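Local coordinates for protein putative antibiotic biosynthesis monooxygenase (PDB 3GZ7) that is of unknown substrate but probably acts as an antibiotic biosynthesis monooxygenase, forming a dimeric alpha-beta barrel, at residues R52-V57 / V73-V78. Sequence-based numbering, arbitrary orientation.
Sequences RGCHGV and VDWETV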
loop_
_atom_site.group_PDB
_atom_site.type_symbol
_atom_site.label_atom_id
_atom_site.label_comp_id
_atom_site.label_asym_id
_atom_site.label_seq_id
_atom_site.Cartn_x
_atom_site.Cartn_y
_atom_site.Cartn_z
ATOM N N ARG A 52 1.690 -1.144 -21.663
ATOM C CA ARG A 52 0.315 -1.562 -21.983
ATOM C C ARG A 52 -0.588 -1.686 -20.740
ATOM O O ARG A 52 -0.245 -2.429 -19.812
ATOM C CB ARG A 52 0.378 -2.905 -22.674
ATOM C CG ARG A 52 -0.975 -3.524 -23.024
ATOM C CD ARG A 52 -0.749 -4.774 -23.826
ATOM N NE ARG A 52 -2.002 -5.424 -24.110
ATOM C CZ ARG A 52 -2.134 -6.466 -24.914
ATOM N NH1 ARG A 52 -1.073 -6.989 -25.522
ATOM N NH2 ARG A 52 -3.343 -6.980 -25.102
ATOM N N GLY A 53 -1.696 -0.928 -20.711
ATOM C CA GLY A 53 -2.642 -0.944 -19.614
ATOM C C GLY A 53 -2.255 -0.305 -18.289
ATOM O O GLY A 53 -2.943 -0.525 -17.290
ATOM N N CYS A 54 -1.144 0.429 -18.280
ATOM C CA CYS A 54 -0.695 1.184 -17.140
ATOM C C CYS A 54 -1.351 2.567 -17.120
ATOM O O CYS A 54 -1.252 3.301 -18.107
ATOM C CB CYS A 54 0.840 1.380 -17.174
ATOM S SG CYS A 54 1.515 2.025 -15.630
ATOM N N HIS A 55 -1.991 2.895 -15.987
ATOM C CA HIS A 55 -2.608 4.194 -15.727
ATOM C C HIS A 55 -2.083 4.901 -14.492
ATOM O O HIS A 55 -2.807 5.677 -13.904
ATOM C CB HIS A 55 -4.120 4.016 -15.589
ATOM C CG HIS A 55 -4.731 3.378 -16.797
ATOM N ND1 HIS A 55 -5.144 4.106 -17.890
ATOM C CD2 HIS A 55 -4.918 2.076 -17.118
ATOM C CE1 HIS A 55 -5.577 3.281 -18.825
ATOM N NE2 HIS A 55 -5.441 2.042 -18.387
ATOM N N GLY A 56 -0.828 4.667 -14.097
ATOM C CA GLY A 56 -0.226 5.438 -13.000
ATOM C C GLY A 56 0.846 4.679 -12.227
ATOM O O GLY A 56 0.754 3.449 -12.121
ATOM N N VAL A 57 1.843 5.439 -11.734
ATOM C CA VAL A 57 2.982 4.993 -10.947
ATOM C C VAL A 57 3.290 5.995 -9.806
ATOM O O VAL A 57 3.523 7.194 -10.041
ATOM C CB VAL A 57 4.225 4.881 -11.841
ATOM C CG1 VAL A 57 5.428 4.299 -11.061
ATOM C CG2 VAL A 57 3.907 4.009 -13.015
ATOM N N VAL A 73 1.591 0.722 -8.670
ATOM C CA VAL A 73 1.405 0.849 -10.117
ATOM C C VAL A 73 -0.013 0.451 -10.459
ATOM O O VAL A 73 -0.470 -0.598 -10.032
ATOM C CB VAL A 73 2.406 -0.017 -10.921
ATOM C CG1 VAL A 73 2.275 0.256 -12.388
ATOM C CG2 VAL A 73 3.833 0.257 -10.465
ATOM N N ASP A 74 -0.711 1.306 -11.214
ATOM C CA ASP A 74 -2.090 1.035 -11.648
ATOM C C ASP A 74 -2.072 0.318 -12.977
ATOM O O ASP A 74 -1.509 0.819 -13.926
ATOM C CB ASP A 74 -2.901 2.328 -11.729
ATOM C CG ASP A 74 -2.865 3.097 -10.411
ATOM O OD1 ASP A 74 -3.408 2.638 -9.398
ATOM O OD2 ASP A 74 -2.200 4.135 -10.369
ATOM N N TRP A 75 -2.664 -0.886 -12.981
ATOM C CA TRP A 75 -2.828 -1.760 -14.134
ATOM C C TRP A 75 -4.293 -2.073 -14.378
ATOM O O TRP A 75 -5.081 -2.226 -13.455
ATOM C CB TRP A 75 -2.047 -3.073 -13.921
ATOM C CG TRP A 75 -0.534 -2.912 -13.722
ATOM C CD1 TRP A 75 0.171 -3.002 -12.528
ATOM C CD2 TRP A 75 0.442 -2.650 -14.741
ATOM N NE1 TRP A 75 1.509 -2.838 -12.771
ATOM C CE2 TRP A 75 1.703 -2.581 -14.106
ATOM C CE3 TRP A 75 0.370 -2.436 -16.128
ATOM C CZ2 TRP A 75 2.876 -2.335 -14.811
ATOM C CZ3 TRP A 75 1.527 -2.171 -16.820
ATOM C CH2 TRP A 75 2.773 -2.111 -16.159
ATOM N N GLU A 76 -4.661 -2.202 -15.644
ATOM C CA GLU A 76 -6.019 -2.644 -15.993
ATOM C C GLU A 76 -6.280 -4.079 -15.580
ATOM O O GLU A 76 -7.356 -4.390 -15.081
ATOM C CB GLU A 76 -6.288 -2.473 -17.497
ATOM C CG GLU A 76 -6.520 -1.016 -17.923
ATOM C CD GLU A 76 -6.462 -0.819 -19.474
ATOM O OE1 GLU A 76 -6.655 -1.803 -20.215
ATOM O OE2 GLU A 76 -6.257 0.339 -19.931
ATOM N N THR A 77 -5.291 -4.938 -15.831
ATOM C CA THR A 77 -5.278 -6.330 -15.426
ATOM C C THR A 77 -3.904 -6.737 -14.827
ATOM O O THR A 77 -2.889 -6.086 -15.094
ATOM C CB THR A 77 -5.535 -7.284 -16.635
ATOM O OG1 THR A 77 -4.365 -7.352 -17.457
ATOM C CG2 THR A 77 -6.747 -6.828 -17.456
ATOM N N VAL A 78 -3.895 -7.819 -14.043
ATOM C CA VAL A 78 -2.643 -8.401 -13.503
ATOM C C VAL A 78 -1.773 -8.868 -14.659
ATOM O O VAL A 78 -0.536 -8.730 -14.578
ATOM C CB VAL A 78 -2.864 -9.576 -12.444
ATOM C CG1 VAL A 78 -1.500 -10.320 -12.039
ATOM C CG2 VAL A 78 -3.595 -9.079 -11.217
#
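A chi1 of -169° turns the sulfur of C54 away from its own backbone N and lays it over a face of the W75 indole, whose chi1 of -60° sets CG anti to the carbonyl carbon and brings the far end of the ring nearer to 52-57. SG lies 4.4 Å from the centroid of the six-membered ring, 13° off its normal, a Cys sulfur-aromatic contact. C54 CB touches W75 CZ3 at 3.6 Å, and R52 O meets the ring edge in its plane. V73 CG1 continues this buried layer, 3.8 Å from C54 SG, with V57 alongside; F48 of helix 34-49 touches all four side chains, H81 stacks on the indole, and E23 accepts its N-H.

At the exposed side of the contact the groups are polar. H55 NE2 points at E76 OE2, the imidazole and carboxylate nearly coplanar; the refined 2.4 Å between NE2 and OE2 is improbably short, and both residues also touch a crystal neighbour. D74, on the sheet face away from C54 and W75, reaches Q22 through OD1.

Backbone bonds join the two edges: E76 N to G53 O (2.9 Å), H55 N to D74 O (3.0 Å) and D74 N to G56 O (2.7 Å). G56 has backbone angles suited to glycine, and D74 OD2 sits 3.5 Å from its CA.

The example illustrates a hairpin, strands 54-62 and 68-75, in a four-stranded antiparallel sheet with helix 34-49 over the C54/W75 face, as in a ferredoxin-like subunit of a dimeric alpha-beta barrel.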